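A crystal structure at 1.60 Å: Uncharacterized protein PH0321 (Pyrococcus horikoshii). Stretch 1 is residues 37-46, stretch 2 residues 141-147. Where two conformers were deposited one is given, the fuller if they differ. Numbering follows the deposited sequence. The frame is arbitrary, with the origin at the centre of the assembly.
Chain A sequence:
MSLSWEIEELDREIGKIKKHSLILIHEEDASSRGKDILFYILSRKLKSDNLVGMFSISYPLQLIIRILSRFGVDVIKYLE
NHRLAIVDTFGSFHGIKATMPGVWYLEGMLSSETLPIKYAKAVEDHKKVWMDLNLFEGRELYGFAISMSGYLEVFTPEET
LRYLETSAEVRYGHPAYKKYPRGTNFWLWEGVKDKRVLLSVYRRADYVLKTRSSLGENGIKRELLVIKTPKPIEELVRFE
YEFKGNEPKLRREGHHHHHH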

ATOM      1  N   ILE A  37      -9.902   1.593   5.269  1.00 18.93           N
ATOM      2  CA  ILE A  37     -10.333   1.826   3.886  1.00 19.24           C
ATOM      3  C   ILE A  37      -9.330   1.136   2.953  1.00 19.47           C
ATOM      4  O   ILE A  37      -9.718   0.457   1.991  1.00 20.14           O
ATOM      5  CB  ILE A  37     -10.465   3.331   3.540  1.00 18.97           C
ATOM      6  CG1 ILE A  37     -11.597   3.955   4.368  1.00 19.24           C
ATOM      7  CG2 ILE A  37     -10.747   3.507   2.066  1.00 21.33           C
ATOM      8  CD1 ILE A  37     -11.692   5.436   4.210  1.00 19.29           C
ATOM      9  N   LEU A  38      -8.037   1.292   3.255  1.00 18.98           N
ATOM     10  CA  LEU A  38      -7.017   0.656   2.425  1.00 18.46           C
ATOM     11  C   LEU A  38      -7.093  -0.869   2.493  1.00 17.83           C
ATOM     12  O   LEU A  38      -6.953  -1.530   1.449  1.00 17.75           O
ATOM     13  CB  LEU A  38      -5.606   1.134   2.781  1.00 18.32           C
ATOM     14  CG  LEU A  38      -4.563   0.684   1.749  1.00 19.77           C
ATOM     15  CD1 LEU A  38      -4.986   1.023   0.321  1.00 19.66           C
ATOM     16  CD2 LEU A  38      -3.240   1.306   2.010  1.00 21.71           C
ATOM     17  N   PHE A  39      -7.303  -1.428   3.686  1.00 18.15           N
ATOM     18  CA  PHE A  39      -7.456  -2.889   3.787  1.00 18.69           C
ATOM     19  C   PHE A  39      -8.688  -3.367   3.023  1.00 18.54           C
ATOM     20  O   PHE A  39      -8.670  -4.426   2.402  1.00 18.31           O
ATOM     21  CB  PHE A  39      -7.467  -3.357   5.241  1.00 19.51           C
ATOM     22  CG  PHE A  39      -6.085  -3.582   5.803  1.00 22.89           C
ATOM     23  CD1 PHE A  39      -5.375  -4.744   5.499  1.00 24.87           C
ATOM     24  CD2 PHE A  39      -5.507  -2.649   6.653  1.00 26.45           C
ATOM     25  CE1 PHE A  39      -4.088  -4.969   6.027  1.00 26.41           C
ATOM     26  CE2 PHE A  39      -4.216  -2.856   7.182  1.00 27.04           C
ATOM     27  CZ  PHE A  39      -3.509  -4.018   6.868  1.00 25.71           C
ATOM     28  N   TYR A  40      -9.748  -2.570   3.039  1.00 18.26           N
ATOM     29  CA  TYR A  40     -10.912  -2.904   2.230  1.00 18.95           C
ATOM     30  C   TYR A  40     -10.570  -2.995   0.744  1.00 18.99           C
ATOM     31  O   TYR A  40     -10.894  -3.984   0.087  1.00 18.96           O
ATOM     32  CB  TYR A  40     -12.026  -1.891   2.477  1.00 19.01           C
ATOM     33  CG  TYR A  40     -13.247  -2.164   1.643  1.00 20.69           C
ATOM     34  CD1 TYR A  40     -14.160  -3.147   2.025  1.00 22.09           C
ATOM     35  CD2 TYR A  40     -13.471  -1.456   0.455  1.00 21.06           C
ATOM     36  CE1 TYR A  40     -15.277  -3.410   1.248  1.00 23.69           C
ATOM     37  CE2 TYR A  40     -14.602  -1.713  -0.336  1.00 22.66           C
ATOM     38  CZ  TYR A  40     -15.491  -2.698   0.080  1.00 22.82           C
ATOM     39  OH  TYR A  40     -16.601  -2.972  -0.696  1.00 25.28           O
ATOM     40  N   ILE A  41      -9.901  -1.971   0.223  1.00 18.08           N
ATOM     41  CA  ILE A  41      -9.473  -1.960  -1.172  1.00 18.20           C
ATOM     42  C   ILE A  41      -8.612  -3.183  -1.495  1.00 18.89           C
ATOM     43  O   ILE A  41      -8.849  -3.872  -2.495  1.00 19.31           O
ATOM     44  CB  ILE A  41      -8.745  -0.647  -1.506  1.00 19.15           C
ATOM     45  CG1 ILE A  41      -9.726   0.529  -1.386  1.00 19.47           C
ATOM     46  CG2 ILE A  41      -8.130  -0.700  -2.913  1.00 18.01           C
ATOM     47  CD1 ILE A  41      -9.086   1.896  -1.550  1.00 21.09           C
ATOM     48  N   LEU A  42      -7.627  -3.449  -0.640  1.00 17.91           N
ATOM     49  CA  LEU A  42      -6.752  -4.612  -0.791  1.00 19.34           C
ATOM     50  C   LEU A  42      -7.563  -5.915  -0.860  1.00 18.66           C
ATOM     51  O   LEU A  42      -7.359  -6.748  -1.764  1.00 19.30           O
ATOM     52  CB  LEU A  42      -5.781  -4.667   0.399  1.00 18.70           C
ATOM     53  CG  LEU A  42      -4.872  -5.884   0.620  1.00 21.81           C
ATOM     54  CD1 LEU A  42      -4.125  -6.224  -0.625  1.00 23.70           C
ATOM     55  CD2 LEU A  42      -3.892  -5.593   1.758  1.00 21.23           C
ATOM     56  N   SER A  43      -8.499  -6.077   0.077  1.00 19.36           N
ATOM     57  CA  SER A  43      -9.318  -7.284   0.107  1.00 20.27           C
ATOM     58  C   SER A  43     -10.115  -7.432  -1.198  1.00 20.54           C
ATOM     59  O   SER A  43     -10.279  -8.551  -1.708  1.00 21.38           O
ATOM     60  CB  SER A  43     -10.246  -7.289   1.325  1.00 20.46           C
ATOM     61  OG  SER A  43     -11.321  -6.382   1.167  1.00 22.08           O
ATOM     62  N   ARG A  44     -10.585  -6.321  -1.756  1.00 20.62           N
ATOM     63  CA  ARG A  44     -11.375  -6.371  -2.990  1.00 21.85           C
ATOM     64  C   ARG A  44     -10.520  -6.735  -4.197  1.00 21.45           C
ATOM     65  O   ARG A  44     -10.981  -7.457  -5.076  1.00 22.55           O
ATOM     66  CB  ARG A  44     -12.101  -5.049  -3.235  1.00 22.53           C
ATOM     67  CG  ARG A  44     -13.210  -4.766  -2.233  1.00 25.75           C
ATOM     68  CD  ARG A  44     -14.555  -5.210  -2.780  1.00 33.72           C
ATOM     69  NE  ARG A  44     -14.856  -4.513  -4.034  1.00 38.03           N
ATOM     70  CZ  ARG A  44     -16.067  -4.416  -4.577  1.00 41.34           C
ATOM     71  NH1 ARG A  44     -17.118  -4.961  -3.976  1.00 42.40           N
ATOM     72  NH2 ARG A  44     -16.230  -3.760  -5.720  1.00 42.84           N
ATOM     73  N   LYS A  45      -9.277  -6.251  -4.235  1.00 21.13           N
ATOM     74  CA  LYS A  45      -8.391  -6.578  -5.356  1.00 20.52           C
ATOM     75  C   LYS A  45      -8.019  -8.061  -5.322  1.00 21.10           C
ATOM     76  O   LYS A  45      -7.936  -8.710  -6.376  1.00 21.87           O
ATOM     77  CB  LYS A  45      -7.133  -5.693  -5.363  1.00 20.36           C
ATOM     78  CG  LYS A  45      -7.428  -4.205  -5.511  1.00 20.48           C
ATOM     79  CD  LYS A  45      -8.219  -3.925  -6.775  1.00 22.02           C
ATOM     80  CE  LYS A  45      -8.269  -2.446  -7.126  1.00 24.77           C
ATOM     81  NZ  LYS A  45      -9.180  -2.205  -8.291  1.00 24.59           N
ATOM     82  N   LEU A  46      -7.820  -8.589  -4.114  1.00 20.39           N
ATOM     83  CA  LEU A  46      -7.527 -10.013  -3.940  1.00 21.32           C
ATOM     84  C   LEU A  46      -8.730 -10.864  -4.332  1.00 21.92           C
ATOM     85  O   LEU A  46      -8.581 -11.855  -5.064  1.00 22.32           O
ATOM     86  CB  LEU A  46      -7.134 -10.319  -2.505  1.00 21.96           C
ATOM     87  CG  LEU A  46      -5.693 -10.010  -2.100  1.00 22.88           C
ATOM     88  CD1 LEU A  46      -5.537 -10.112  -0.587  1.00 25.57           C
ATOM     89  CD2 LEU A  46      -4.737 -10.954  -2.836  1.00 24.05           C
ATOM     90  N   LEU A 141      -1.812  -6.121 -11.585  1.00 20.54           N
ATOM     91  CA  LEU A 141      -0.884  -6.223 -10.459  1.00 19.99           C
ATOM     92  C   LEU A 141      -1.004  -4.979  -9.594  1.00 18.53           C
ATOM     93  O   LEU A 141      -0.954  -3.847 -10.093  1.00 18.12           O
ATOM     94  CB  LEU A 141       0.565  -6.374 -10.938  1.00 20.40           C
ATOM     95  CG  LEU A 141       1.672  -6.377  -9.876  1.00 21.18           C
ATOM     96  CD1 LEU A 141       1.541  -7.547  -8.891  1.00 22.05           C
ATOM     97  CD2 LEU A 141       3.056  -6.366 -10.543  1.00 21.70           C
ATOM     98  N   TYR A 142      -1.174  -5.205  -8.300  1.00 17.70           N
ATOM     99  CA  TYR A 142      -1.242  -4.099  -7.346  1.00 18.18           C
ATOM    100  C   TYR A 142      -0.176  -4.299  -6.299  1.00 17.77           C
ATOM    101  O   TYR A 142       0.112  -5.431  -5.937  1.00 18.82           O
ATOM    102  CB  TYR A 142      -2.599  -4.078  -6.653  1.00 18.74           C
ATOM    103  CG  TYR A 142      -3.722  -3.762  -7.595  1.00 18.87           C
ATOM    104  CD1 TYR A 142      -4.027  -2.442  -7.920  1.00 17.94           C
ATOM    105  CD2 TYR A 142      -4.481  -4.786  -8.180  1.00 18.92           C
ATOM    106  CE1 TYR A 142      -5.076  -2.142  -8.808  1.00 18.30           C
ATOM    107  CE2 TYR A 142      -5.509  -4.493  -9.065  1.00 18.59           C
ATOM    108  CZ  TYR A 142      -5.808  -3.181  -9.369  1.00 19.14           C
ATOM    109  OH  TYR A 142      -6.848  -2.892 -10.231  1.00 21.91           O
ATOM    110  N   GLY A 143       0.393  -3.200  -5.804  1.00 16.51           N
ATOM    111  CA  GLY A 143       1.287  -3.259  -4.640  1.00 16.03           C
ATOM    112  C   GLY A 143       0.699  -2.448  -3.508  1.00 14.80           C
ATOM    113  O   GLY A 143      -0.007  -1.448  -3.738  1.00 15.12           O
ATOM    114  N   PHE A 144       0.962  -2.903  -2.285  1.00 14.15           N
ATOM    115  CA  PHE A 144       0.543  -2.173  -1.078  1.00 14.12           C
ATOM    116  C   PHE A 144       1.709  -2.091  -0.132  1.00 14.77           C
ATOM    117  O   PHE A 144       2.317  -3.131   0.148  1.00 15.12           O
ATOM    118  CB  PHE A 144      -0.608  -2.908  -0.392  1.00 15.44           C
ATOM    119  CG  PHE A 144      -1.879  -2.905  -1.198  1.00 15.38           C
ATOM    120  CD1 PHE A 144      -2.876  -1.979  -0.929  1.00 16.85           C
ATOM    121  CD2 PHE A 144      -2.068  -3.807  -2.250  1.00 16.43           C
ATOM    122  CE1 PHE A 144      -4.047  -1.940  -1.683  1.00 17.89           C
ATOM    123  CE2 PHE A 144      -3.248  -3.776  -3.019  1.00 16.79           C
ATOM    124  CZ  PHE A 144      -4.234  -2.844  -2.731  1.00 17.89           C
ATOM    125  N   ALA A 145       2.049  -0.888   0.345  1.00 13.67           N
ATOM    126  CA  ALA A 145       3.114  -0.743   1.366  1.00 13.98           C
ATOM    127  C   ALA A 145       2.495  -0.267   2.682  1.00 14.20           C
ATOM    128  O   ALA A 145       2.007   0.875   2.764  1.00 15.18           O
ATOM    129  CB  ALA A 145       4.195   0.252   0.897  1.00 13.99           C
ATOM    130  N   ILE A 146       2.522  -1.164   3.677  1.00 14.66           N
ATOM    131  CA  ILE A 146       1.820  -0.954   4.931  0.50 14.55           C
ATOM    132  C   ILE A 146       2.819  -1.034   6.089  1.00 14.05           C
ATOM    133  O   ILE A 146       3.171  -2.121   6.543  1.00 13.68           O
ATOM    134  CB  ILE A 146       0.681  -1.981   5.146  0.50 14.89           C
ATOM    135  CG1 ILE A 146      -0.215  -2.084   3.897  0.50 15.85           C
ATOM    136  CG2 ILE A 146      -0.130  -1.605   6.384  0.50 15.23           C
ATOM    137  CD1 ILE A 146      -1.175  -3.265   3.893  0.50 15.33           C
ATOM    138  N   SER A 147       3.321   0.112   6.551  1.00 13.96           N
ATOM    139  CA  SER A 147       3.074   1.444   6.032  1.00 13.70           C
ATOM    140  C   SER A 147       4.350   2.238   5.962  1.00 14.23           C
ATOM    141  O   SER A 147       5.362   1.846   6.567  1.00 14.72           O
ATOM    142  CB  SER A 147       2.269   2.211   7.109  1.00 14.58           C
ATOM    143  OG  SER A 147       1.038   1.547   7.378  1.00 16.79           O
TER

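Residues 37-46 are helical throughout, part of a longer helix. Residues 141-146 form a strand. The helix lies over the strand with its chain direction nearly reversed, at 152° between the two N-to-C directions. The axes come within 10.2 Å of each other, a spacing that leaves room for one layer of interlocking side chains. No backbone hydrogen bond links the two stretches, so side chains make the contact.

The strand alternates. Tyr 142, Phe 144 and Ile 146 point toward the helix. Ala 145 points away, and Gly 143 has no side chain. The helix answers with Leu 38, Phe 39, Ile 41, Leu 42 and Lys 45. Because the directions are nearly reversed, Lys 45 lies by Tyr 142 and Leu 42 by Phe 144. Their CA atoms are 7.8 Å apart for Lys 45 and Tyr 142, and 7.7 Å apart for Leu 42 and Phe 144.

Phe 144 is the main bump, with the largest area covered in this contact. Its ring enters a hollow lined by Leu 38, Ile 41, Leu 42 and Lys 45. Leu 42 covers one face: its CD1 lies 3.8 Å from the centroid of the Phe 144 ring, 23° off the normal. This is a CH-pi contact, in which a weakly polarised methyl meets the pi cloud. The other three meet the ring edge. Leu 38 CD1 is 3.7 Å from Phe 144 CE1. Ile 41 CG2 is looser, 4.4 Å from the same Phe 144 CE1. Lys 45 CG lies 4.4 Å from Phe 144 CZ, at the ring's tip.

Ile 146 fills a smaller hollow between Phe 39 and Leu 42. Its CD1 is 3.9 Å from Phe 39 CZ and 4.2 Å from Leu 42 CD2. The CA-to-CB bond of Phe 39 points away from the strand, but the end of its ring comes nearer and reaches the isoleucine. Leu 42 thus touches both Phe 144 and Ile 146. These contacts are apolar, held by close packing and the exclusion of water.

Lys 45 and Tyr 142 add polar chemistry. The lysine chain runs over one face of the tyrosine ring, with Lys 45 CD 3.9 Å from the Tyr 142 ring centroid in a second CH-pi contact. The chain then extends to its amine, and Lys 45 NZ donates a hydrogen bond to Tyr 142 OH at 3.1 Å. One side chain therefore uses its aliphatic part against the ring and its charged end against the hydroxyl. The amine is also hydrogen-bonded elsewhere in the structure.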